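PDB 5KCI: uncharacterized protein YPL067C from Saccharomyces cerevisiae, which is of unknown function but belongs to the DUF3605 family, holds a zinc ion in the crystal and may be connected with histidine-triad amyloid toxicity. Local coordinates for residues Q58-L61 against Q62-W66. Residues are numbered along the deposited sequence; the frame is centred on the assembly and turned at random.
Sequences QYVL and QKLGW
Gln62 NE2 donates to Gln58 OE1 over 2.7 Å in a nearly straight bond (175°) that joins two side chains one helical turn apart. The donor lies in the carbonyl plane of Gln58, and the acceptor lies in the amide plane of Gln62, although the two amides are turned 51° against each other. Both chains bend at chi2, which brings their ends together on the exposed side of helix 56-64. The same pair is joined through the backbone, Gln62 N to Gln58 O. Further round the helix, Lys63 lays its aliphatic chain over one face of the Tyr59 ring in a CH-pi contact, with CG 3.8 Å from the ring centroid and CD beside CZ and OH. The helix ends in a Schellman motif: Gly65 takes a positive phi of 82°, and Trp66 N donates a hydrogen bond to Leu61 O (2.8 Å) and Gly65 N another to Gln62 O. Leu61 CD2 then packs at 3.8 Å against Trp66 CB, near the edge of the indole, and Leu64 CB lies above one face of that ring, offset toward its rim. Val60 and Leu64 run side by side, CG1 to CD1 3.7 Å, toward the sheet, where both touch Trp108 of strand 102-109; Trp66 also packs on Trp108 and makes a cation-pi contact with Lys110.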
loop_
_atom_site.group_PDB
_atom_site.type_symbol
_atom_site.label_atom_id
_atom_site.label_comp_id
_atom_site.label_asym_id
_atom_site.label_seq_id
_atom_site.Cartn_x
_atom_site.Cartn_y
_atom_site.Cartn_z
ATOM N N GLN A 58 -9.026 9.803 -11.712
ATOM C CA GLN A 58 -8.935 9.502 -13.135
ATOM C C GLN A 58 -7.483 9.358 -13.554
ATOM O O GLN A 58 -7.150 8.525 -14.407
ATOM C CB GLN A 58 -9.626 10.589 -13.951
ATOM C CG GLN A 58 -9.632 10.336 -15.456
ATOM C CD GLN A 58 -10.346 9.056 -15.836
ATOM O OE1 GLN A 58 -9.976 8.402 -16.806
ATOM N NE2 GLN A 58 -11.396 8.716 -15.106
ATOM N N TYR A 59 -6.611 10.176 -12.971
ATOM C CA TYR A 59 -5.200 10.119 -13.326
ATOM C C TYR A 59 -4.646 8.748 -13.004
ATOM O O TYR A 59 -4.060 8.088 -13.861
ATOM C CB TYR A 59 -4.418 11.178 -12.563
ATOM C CG TYR A 59 -2.927 11.138 -12.890
ATOM C CD1 TYR A 59 -2.442 11.735 -14.041
ATOM C CD2 TYR A 59 -2.032 10.487 -12.060
ATOM C CE1 TYR A 59 -1.089 11.700 -14.357
ATOM C CE2 TYR A 59 -0.673 10.452 -12.361
ATOM C CZ TYR A 59 -0.217 11.055 -13.507
ATOM O OH TYR A 59 1.121 11.009 -13.814
ATOM N N VAL A 60 -4.893 8.281 -11.781
ATOM C CA VAL A 60 -4.359 6.993 -11.356
ATOM C C VAL A 60 -4.928 5.881 -12.218
ATOM O O VAL A 60 -4.192 5.011 -12.703
ATOM C CB VAL A 60 -4.647 6.764 -9.865
ATOM C CG1 VAL A 60 -4.235 5.367 -9.453
ATOM C CG2 VAL A 60 -3.889 7.806 -9.040
ATOM N N LEU A 61 -6.247 5.902 -12.439
ATOM C CA LEU A 61 -6.851 4.901 -13.311
ATOM C C LEU A 61 -6.122 4.854 -14.633
ATOM O O LEU A 61 -5.814 3.771 -15.145
ATOM C CB LEU A 61 -8.328 5.209 -13.568
ATOM C CG LEU A 61 -9.272 4.953 -12.416
ATOM C CD1 LEU A 61 -10.618 5.614 -12.739
ATOM C CD2 LEU A 61 -9.431 3.456 -12.141
ATOM N N GLN A 62 -5.850 6.035 -15.202
ATOM C CA GLN A 62 -5.181 6.116 -16.493
ATOM C C GLN A 62 -3.798 5.491 -16.418
ATOM O O GLN A 62 -3.409 4.725 -17.301
ATOM C CB GLN A 62 -5.065 7.573 -16.944
ATOM C CG GLN A 62 -6.399 8.266 -17.250
ATOM C CD GLN A 62 -6.896 7.987 -18.653
ATOM O OE1 GLN A 62 -6.105 7.795 -19.574
ATOM N NE2 GLN A 62 -8.217 7.964 -18.824
ATOM N N LYS A 63 -3.032 5.846 -15.384
ATOM C CA LYS A 63 -1.655 5.363 -15.255
ATOM C C LYS A 63 -1.596 3.865 -15.024
ATOM O O LYS A 63 -0.646 3.211 -15.470
ATOM C CB LYS A 63 -0.943 6.065 -14.102
ATOM C CG LYS A 63 -0.725 7.563 -14.258
ATOM C CD LYS A 63 -0.040 7.954 -15.566
ATOM C CE LYS A 63 1.369 7.396 -15.690
ATOM N NZ LYS A 63 1.909 7.638 -17.058
ATOM N N LEU A 64 -2.566 3.307 -14.305
ATOM C CA LEU A 64 -2.539 1.887 -13.997
ATOM C C LEU A 64 -3.096 1.053 -15.136
ATOM O O LEU A 64 -2.984 -0.174 -15.090
ATOM C CB LEU A 64 -3.328 1.605 -12.718
ATOM C CG LEU A 64 -2.705 2.125 -11.422
ATOM C CD1 LEU A 64 -3.539 1.793 -10.208
ATOM C CD2 LEU A 64 -1.305 1.565 -11.229
ATOM N N GLY A 65 -3.685 1.696 -16.140
ATOM C CA GLY A 65 -4.313 0.995 -17.244
ATOM C C GLY A 65 -5.707 0.517 -16.935
ATOM O O GLY A 65 -6.166 -0.466 -17.531
ATOM N N TRP A 66 -6.394 1.171 -15.997
ATOM C CA TRP A 66 -7.687 0.711 -15.520
ATOM C C TRP A 66 -8.850 1.567 -16.016
ATOM O O TRP A 66 -9.990 1.330 -15.607
ATOM C CB TRP A 66 -7.693 0.677 -13.988
ATOM C CG TRP A 66 -6.686 -0.309 -13.391
ATOM C CD1 TRP A 66 -5.849 -1.160 -14.080
ATOM C CD2 TRP A 66 -6.419 -0.530 -12.000
ATOM N NE1 TRP A 66 -5.080 -1.898 -13.190
ATOM C CE2 TRP A 66 -5.404 -1.527 -11.912
ATOM C CE3 TRP A 66 -6.917 0.022 -10.819
ATOM C CZ2 TRP A 66 -4.891 -1.977 -10.686
ATOM C CZ3 TRP A 66 -6.402 -0.432 -9.605
ATOM C CH2 TRP A 66 -5.400 -1.427 -9.552
#